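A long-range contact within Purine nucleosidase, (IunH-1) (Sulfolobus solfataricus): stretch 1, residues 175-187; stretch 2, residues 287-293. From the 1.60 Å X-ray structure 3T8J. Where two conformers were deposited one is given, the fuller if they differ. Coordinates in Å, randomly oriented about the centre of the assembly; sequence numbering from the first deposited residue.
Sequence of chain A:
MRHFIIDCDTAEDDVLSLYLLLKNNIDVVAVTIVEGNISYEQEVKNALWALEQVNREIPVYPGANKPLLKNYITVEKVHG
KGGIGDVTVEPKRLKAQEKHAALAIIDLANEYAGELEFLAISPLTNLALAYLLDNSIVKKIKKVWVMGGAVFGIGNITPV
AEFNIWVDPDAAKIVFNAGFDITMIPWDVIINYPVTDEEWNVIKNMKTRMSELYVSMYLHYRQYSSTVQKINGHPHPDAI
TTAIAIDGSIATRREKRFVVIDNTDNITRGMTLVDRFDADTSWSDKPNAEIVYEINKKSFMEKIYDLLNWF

Stretch 1, residues 175-187: VFNAGFDITMIPW
Stretch 2 287-293: PNAEIVY

Two waters bridge the stretches at the start of the sheet. Water 1 donates to Phe 180 O and to Asn 288 O, both at 2.7 Å. Water 2 accepts from Ile 182 N at 3.0 Å and makes a weak bond to Asn 288 O at 3.1 Å.

Beyond the waters the strands pair directly. Strand 182-185 and strand 289-293 run parallel, with an angle of 28° between their directions and a closest axial approach of 4.6 Å. Ile 182 to Ile 185 are extended, phi -110 to -117 and psi 109 to 131 or 132; Ala 289 to Val 292 are extended too, phi -88 to -158 and psi 121 to 143. Tyr 293 departs, at -107/-19. Thr 183 lies beside Glu 290, CA to CA 4.6 Å, and Met 184 beside Ile 291, CA to CA 4.8 Å. Glu 290 N donates to Ile 182 O at 3.0 Å, nearly straight at 179°. Met 184 N donates to Glu 290 O at 2.8 Å, and Val 292 N to Met 184 O at 3.0 Å. Glu 290 thus uses both its N and its O on stretch 1. CA-H...O contacts join Thr 183 CA to Glu 290 O, 3.2 Å, and Ile 291 CA to Met 184 O, 3.5 Å.

Thr 183 and Glu 290 share one face of the sheet. Thr 183 OG1, with chi1 m, donates to Glu 290 OE1 at 2.8 Å. The glutamate reaches it with chi1 and chi2 t and chi3 at 60°. Met 184 and Ile 291 share the other face. Met 184 has chi1 and chi2 t and chi3 at -138°; its SD lies 4.2 Å from Ile 291 CG1. Ile 291 is m, t, and its CG2 also meets Pro 186 CG at 3.8 Å.

Val 292, chi1 t, points toward stretch 1. Its CG2 packs 3.9 Å from Ile 185 CD1, where Ile 185 is m, p. Pro 186 CD comes within 3.2 Å of Val 292 O, which is buried without a polar partner; proline has no N-H to offer it. Pro 186 is the N-cap residue of the next helix.

Phe 176 lies in a helix that begins earlier in the chain, chi1 m and chi2 78°. The CA-to-CB bond of Asn 288 points toward stretch 1. With phi/psi -124/2, chi1 p and chi2 -9°, its ND2 donates to Phe 176 O at 3.2 Å and sits at the ring edge. Ala 289 CB lies 4.0 Å from both Phe 176 CE2 and Ile 182 CG2 (Ile 182 is m, t), so this small side chain packs against two larger ones. The contact buries 523 Å², both sides summed.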

# COMPACT_ATOMS: atom_id res chain seq x y z
N VAL A 175 -0.29 -3.22 -20.01
CA VAL A 175 0.31 -2.91 -21.30
C VAL A 175 1.85 -2.91 -21.21
O VAL A 175 2.52 -3.47 -22.08
CB VAL A 175 -0.24 -1.57 -21.84
CG1 VAL A 175 0.61 -1.01 -22.97
CG2 VAL A 175 -1.68 -1.81 -22.30
N PHE A 176 2.38 -2.31 -20.14
CA PHE A 176 3.83 -2.21 -19.96
C PHE A 176 4.47 -3.54 -19.60
O PHE A 176 5.69 -3.65 -19.75
CB PHE A 176 4.21 -1.06 -19.00
CG PHE A 176 4.27 0.27 -19.65
CD1 PHE A 176 3.11 0.97 -19.95
CD2 PHE A 176 5.47 0.86 -19.97
CE1 PHE A 176 3.15 2.22 -20.55
CE2 PHE A 176 5.52 2.08 -20.61
CZ PHE A 176 4.35 2.78 -20.87
N ASN A 177 3.69 -4.51 -19.11
CA ASN A 177 4.20 -5.84 -18.74
C ASN A 177 4.01 -6.88 -19.85
O ASN A 177 4.59 -7.98 -19.78
CB ASN A 177 3.50 -6.30 -17.45
CG ASN A 177 4.03 -7.60 -16.91
OD1 ASN A 177 5.19 -7.70 -16.52
ND2 ASN A 177 3.17 -8.61 -16.88
N ALA A 178 3.23 -6.56 -20.88
CA ALA A 178 2.80 -7.55 -21.90
C ALA A 178 3.90 -7.98 -22.87
O ALA A 178 3.84 -9.10 -23.40
CB ALA A 178 1.61 -7.02 -22.69
N GLY A 179 4.83 -7.08 -23.16
CA GLY A 179 5.91 -7.31 -24.16
C GLY A 179 5.76 -6.59 -25.49
O GLY A 179 6.40 -6.95 -26.46
N PHE A 180 4.92 -5.56 -25.56
CA PHE A 180 4.80 -4.75 -26.76
C PHE A 180 6.10 -3.96 -27.01
O PHE A 180 6.83 -3.64 -26.06
CB PHE A 180 3.69 -3.69 -26.57
CG PHE A 180 2.27 -4.24 -26.53
CD1 PHE A 180 1.63 -4.62 -27.70
CD2 PHE A 180 1.55 -4.30 -25.33
CE1 PHE A 180 0.34 -5.10 -27.67
CE2 PHE A 180 0.23 -4.76 -25.32
CZ PHE A 180 -0.36 -5.15 -26.48
N ASP A 181 6.33 -3.57 -28.26
CA ASP A 181 7.41 -2.66 -28.64
C ASP A 181 6.89 -1.24 -28.43
O ASP A 181 6.13 -0.76 -29.26
CB ASP A 181 7.80 -2.90 -30.11
CG ASP A 181 8.97 -2.06 -30.57
OD1 ASP A 181 9.34 -1.09 -29.86
OD2 ASP A 181 9.54 -2.34 -31.67
N ILE A 182 7.28 -0.62 -27.32
CA ILE A 182 6.74 0.67 -26.86
C ILE A 182 7.78 1.77 -27.00
O ILE A 182 8.92 1.61 -26.52
CB ILE A 182 6.33 0.60 -25.38
CG1 ILE A 182 5.12 -0.31 -25.19
CG2 ILE A 182 6.03 2.01 -24.81
CD1 ILE A 182 4.83 -0.66 -23.72
N THR A 183 7.37 2.89 -27.60
CA THR A 183 8.10 4.15 -27.51
C THR A 183 7.15 5.13 -26.80
O THR A 183 6.01 5.26 -27.21
CB THR A 183 8.57 4.68 -28.89
OG1 THR A 183 9.60 3.81 -29.40
CG2 THR A 183 9.13 6.09 -28.75
N MET A 184 7.64 5.74 -25.73
CA MET A 184 6.83 6.54 -24.79
C MET A 184 7.30 8.00 -24.81
O MET A 184 8.49 8.29 -24.70
CB MET A 184 7.02 5.94 -23.39
CG MET A 184 6.44 6.63 -22.28
SD MET A 184 7.09 5.74 -20.81
CE MET A 184 5.58 5.82 -20.10
N ILE A 185 6.33 8.91 -24.92
CA ILE A 185 6.55 10.35 -24.91
C ILE A 185 5.92 10.91 -23.61
O ILE A 185 4.70 10.96 -23.50
CB ILE A 185 5.91 11.02 -26.15
CG1 ILE A 185 6.66 10.71 -27.48
CG2 ILE A 185 5.93 12.55 -26.04
CD1 ILE A 185 6.78 9.22 -27.88
N PRO A 186 6.74 11.35 -22.65
CA PRO A 186 6.21 11.82 -21.35
C PRO A 186 5.71 13.27 -21.35
O PRO A 186 6.23 14.12 -22.08
CB PRO A 186 7.41 11.70 -20.39
CG PRO A 186 8.47 11.00 -21.16
CD PRO A 186 8.21 11.19 -22.58
N TRP A 187 4.74 13.54 -20.48
CA TRP A 187 4.25 14.88 -20.25
C TRP A 187 5.35 15.87 -19.90
O TRP A 187 5.37 17.01 -20.41
CB TRP A 187 3.24 14.86 -19.11
CG TRP A 187 2.74 16.24 -18.70
CD1 TRP A 187 3.11 16.96 -17.59
CD2 TRP A 187 1.81 17.04 -19.41
NE1 TRP A 187 2.46 18.19 -17.58
CE2 TRP A 187 1.65 18.24 -18.68
CE3 TRP A 187 1.07 16.85 -20.58
CZ2 TRP A 187 0.77 19.26 -19.10
CZ3 TRP A 187 0.20 17.87 -20.99
CH2 TRP A 187 0.06 19.04 -20.24
N PRO A 287 15.03 -3.52 -20.02
CA PRO A 287 14.14 -2.41 -20.40
C PRO A 287 12.82 -2.88 -21.01
O PRO A 287 12.76 -3.91 -21.67
CB PRO A 287 14.94 -1.65 -21.46
CG PRO A 287 15.99 -2.58 -21.92
CD PRO A 287 16.30 -3.48 -20.76
N ASN A 288 11.77 -2.10 -20.79
CA ASN A 288 10.46 -2.37 -21.39
C ASN A 288 9.90 -1.20 -22.20
O ASN A 288 8.81 -1.31 -22.77
CB ASN A 288 9.44 -2.85 -20.33
CG ASN A 288 9.18 -1.82 -19.27
OD1 ASN A 288 9.86 -0.83 -19.22
ND2 ASN A 288 8.17 -2.07 -18.40
N ALA A 289 10.64 -0.11 -22.33
CA ALA A 289 10.15 1.05 -23.11
C ALA A 289 11.29 1.92 -23.56
O ALA A 289 12.26 2.10 -22.83
CB ALA A 289 9.16 1.88 -22.29
N GLU A 290 11.16 2.46 -24.76
CA GLU A 290 12.07 3.47 -25.26
C GLU A 290 11.43 4.80 -24.95
O GLU A 290 10.32 5.06 -25.43
CB GLU A 290 12.28 3.33 -26.74
CG GLU A 290 13.25 4.30 -27.31
CD GLU A 290 13.40 4.10 -28.81
OE1 GLU A 290 12.37 4.23 -29.54
OE2 GLU A 290 14.53 3.82 -29.24
N ILE A 291 12.11 5.62 -24.18
CA ILE A 291 11.54 6.89 -23.73
C ILE A 291 12.18 8.05 -24.50
O ILE A 291 13.40 8.13 -24.64
CB ILE A 291 11.76 7.08 -22.20
CG1 ILE A 291 11.24 5.86 -21.43
CG2 ILE A 291 11.17 8.43 -21.74
CD1 ILE A 291 11.41 5.96 -19.87
N VAL A 292 11.35 8.97 -25.00
CA VAL A 292 11.82 10.18 -25.67
C VAL A 292 12.06 11.27 -24.64
O VAL A 292 11.15 11.63 -23.88
CB VAL A 292 10.81 10.66 -26.73
CG1 VAL A 292 11.22 12.01 -27.33
CG2 VAL A 292 10.64 9.57 -27.82
N TYR A 293 13.29 11.80 -24.59
CA TYR A 293 13.67 12.82 -23.62
C TYR A 293 13.84 14.22 -24.22
O TYR A 293 13.81 15.20 -23.48
CB TYR A 293 14.95 12.40 -22.87
CG TYR A 293 14.71 11.39 -21.76
CD1 TYR A 293 14.79 10.01 -21.96
CD2 TYR A 293 14.37 11.82 -20.48
CE1 TYR A 293 14.56 9.11 -20.90
CE2 TYR A 293 14.14 10.93 -19.43
CZ TYR A 293 14.22 9.57 -19.65
OH TYR A 293 13.97 8.70 -18.58
O HOH W 1 7.41 -3.52 -23.41
O HOH W 2 9.50 -1.87 -25.70